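Local coordinates for protein glutaredoxin 2 (Salmonella enterica subsp. enterica serovar Typhimurium, PDB 3IR4) that probably catalyses glutathione-dependent thiol-disulfide exchange, binding glutathione in a monomer with a thioredoxin-like N-terminal domain and a helical GST-like C-terminal domain, at residues V16-I21 against D175-P180. Sequence-based numbering, arbitrary orientation.
Sequences VKARMI and DIHLFP. With SO4 (sulfate ion), chain F.
M20, a selenomethionine, lays its SE and CE against the helical segment D175-P180, where helix 173-185 of the GST-like C-terminal domain packs on helix 13-25 of the thioredoxin-like domain. The two short axes approach to 9.2 Å, and seven of the nine touching residues are buried, so the contact is buried between the two domains. The chain of M20 bends at its last torsion (chi3 70°), turning CE onto F179 CB at 3.6 Å. SE stands 5.2 Å from the centroid of the F179 ring and 76° off its normal, an edge-on Met-aromatic contact; M204 and T208 of helix 195-208 also touch the F179 side chain. P180, at the kink where its N makes no bond to the preceding turn, sets its pyrrolidine against V16, with P180 CG 3.8 Å from V16 CG1, while K17 crosses the same proline at about a right angle. I176 O, buried by this packing, has no hydrogen-bonding partner in the model; K17 CG lies 3.3 Å from it. Extended beyond CG, K17 carries NZ to the imidazole edge of H177, whose NE2 donates to a sulfate, probably from the crystallisation liquor, that R85 also holds. The K17 NZ to H177 ND1 hydrogen bond, 2.9 Å long, leaves NZ just 2° out of the ring plane.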
loop_
_atom_site.group_PDB
_atom_site.type_symbol
_atom_site.label_atom_id
_atom_site.label_comp_id
_atom_site.label_asym_id
_atom_site.label_seq_id
_atom_site.Cartn_x
_atom_site.Cartn_y
_atom_site.Cartn_z
ATOM N N VAL A 16 2.611 -3.044 0.765
ATOM C CA VAL A 16 3.167 -2.325 -0.381
ATOM C C VAL A 16 4.410 -1.554 0.072
ATOM O O VAL A 16 5.412 -1.592 -0.607
ATOM C CB VAL A 16 2.096 -1.423 -1.031
ATOM C CG1 VAL A 16 2.711 -0.526 -2.113
ATOM C CG2 VAL A 16 0.946 -2.276 -1.595
ATOM N N LYS A 17 4.339 -0.892 1.221
ATOM C CA LYS A 17 5.500 -0.166 1.749
ATOM C C LYS A 17 6.728 -1.095 1.818
ATOM O O LYS A 17 7.815 -0.748 1.384
ATOM C CB LYS A 17 5.221 0.426 3.135
ATOM C CG LYS A 17 4.150 1.490 3.121
ATOM C CD LYS A 17 3.829 2.036 4.491
ATOM C CE LYS A 17 2.543 2.774 4.474
ATOM N NZ LYS A 17 2.249 3.503 5.718
ATOM N N ALA A 18 6.514 -2.273 2.399
ATOM C CA ALA A 18 7.570 -3.256 2.600
ATOM C C ALA A 18 8.151 -3.768 1.292
ATOM O O ALA A 18 9.307 -4.133 1.252
ATOM C CB ALA A 18 7.082 -4.423 3.435
ATOM N N ARG A 19 7.363 -3.790 0.227
ATOM C CA ARG A 19 7.827 -4.213 -1.085
ATOM C C ARG A 19 8.604 -3.139 -1.834
ATOM O O ARG A 19 9.366 -3.456 -2.747
ATOM C CB ARG A 19 6.630 -4.608 -1.948
ATOM C CG ARG A 19 5.975 -5.871 -1.476
ATOM C CD ARG A 19 4.663 -6.110 -2.188
ATOM N NE ARG A 19 4.930 -6.331 -3.600
ATOM C CZ ARG A 19 4.012 -6.411 -4.550
ATOM N NH1 ARG A 19 2.731 -6.266 -4.253
ATOM N NH2 ARG A 19 4.386 -6.628 -5.808
HETATM N N MSE A 20 8.371 -1.870 -1.513
HETATM C CA MSE A 20 8.929 -0.806 -2.338
HETATM C C MSE A 20 10.448 -0.773 -2.458
HETATM O O MSE A 20 10.959 -0.581 -3.535
HETATM C CB MSE A 20 8.427 0.571 -1.888
HETATM C CG MSE A 20 6.952 0.784 -2.169
HETATM SE SE MSE A 20 6.277 2.440 -1.433
HETATM C CE MSE A 20 7.160 3.681 -2.609
ATOM N N ILE A 21 11.168 -0.907 -1.343
ATOM C CA ILE A 21 12.628 -0.790 -1.405
ATOM C C ILE A 21 13.211 -1.933 -2.212
ATOM O O ILE A 21 14.215 -1.752 -2.906
ATOM C CB ILE A 21 13.299 -0.668 -0.012
ATOM C CG1 ILE A 21 12.870 0.626 0.691
ATOM C CG2 ILE A 21 14.848 -0.742 -0.119
ATOM C CD1 ILE A 21 13.305 1.890 0.064
ATOM N N ASP A 175 7.500 9.202 0.249
ATOM C CA ASP A 175 7.209 8.346 -0.904
ATOM C C ASP A 175 6.679 6.987 -0.463
ATOM O O ASP A 175 5.775 6.411 -1.070
ATOM C CB ASP A 175 8.447 8.160 -1.775
ATOM C CG ASP A 175 8.899 9.452 -2.381
ATOM O OD1 ASP A 175 8.172 9.937 -3.274
ATOM O OD2 ASP A 175 9.931 10.006 -1.960
ATOM N N ILE A 176 7.294 6.457 0.598
ATOM C CA ILE A 176 6.901 5.176 1.151
ATOM C C ILE A 176 5.443 5.242 1.622
ATOM O O ILE A 176 4.671 4.314 1.422
ATOM C CB ILE A 176 7.837 4.747 2.293
ATOM C CG1 ILE A 176 9.299 4.642 1.802
ATOM C CG2 ILE A 176 7.343 3.457 2.900
ATOM C CD1 ILE A 176 9.567 3.573 0.745
ATOM N N HIS A 177 5.042 6.337 2.247
ATOM C CA HIS A 177 3.660 6.473 2.716
ATOM C C HIS A 177 2.684 6.862 1.610
ATOM O O HIS A 177 1.512 6.472 1.658
ATOM C CB HIS A 177 3.577 7.457 3.884
ATOM C CG HIS A 177 4.264 6.980 5.105
ATOM N ND1 HIS A 177 3.935 5.803 5.736
ATOM C CD2 HIS A 177 5.311 7.502 5.780
ATOM C CE1 HIS A 177 4.731 5.647 6.779
ATOM N NE2 HIS A 177 5.575 6.663 6.824
ATOM N N LEU A 178 3.114 7.642 0.630
ATOM C CA LEU A 178 2.200 8.127 -0.392
ATOM C C LEU A 178 1.871 7.105 -1.488
ATOM O O LEU A 178 0.709 6.931 -1.870
ATOM C CB LEU A 178 2.778 9.406 -1.045
ATOM C CG LEU A 178 1.989 9.993 -2.191
ATOM C CD1 LEU A 178 0.545 10.393 -1.739
ATOM C CD2 LEU A 178 2.734 11.172 -2.791
ATOM N N PHE A 179 2.886 6.460 -2.046
ATOM C CA PHE A 179 2.658 5.551 -3.143
ATOM C C PHE A 179 1.590 4.466 -2.858
ATOM O O PHE A 179 0.736 4.251 -3.704
ATOM C CB PHE A 179 3.943 4.937 -3.692
ATOM C CG PHE A 179 3.680 3.920 -4.763
ATOM C CD1 PHE A 179 3.196 4.315 -6.010
ATOM C CD2 PHE A 179 3.815 2.579 -4.497
ATOM C CE1 PHE A 179 2.924 3.406 -6.983
ATOM C CE2 PHE A 179 3.533 1.640 -5.489
ATOM C CZ PHE A 179 3.071 2.056 -6.726
ATOM N N PRO A 180 1.616 3.817 -1.688
ATOM C CA PRO A 180 0.612 2.765 -1.463
ATOM C C PRO A 180 -0.820 3.281 -1.562
ATOM O O PRO A 180 -1.708 2.559 -2.055
ATOM C CB PRO A 180 0.945 2.256 -0.073
ATOM C CG PRO A 180 2.420 2.554 0.101
ATOM C CD PRO A 180 2.611 3.863 -0.599
HETATM S S SO4 F . 7.085 7.707 10.108
HETATM O O1 SO4 F . 8.317 8.471 10.416
HETATM O O2 SO4 F . 6.095 8.713 9.672
HETATM O O3 SO4 F . 7.418 6.772 9.032
HETATM O O4 SO4 F . 6.630 7.070 11.336
#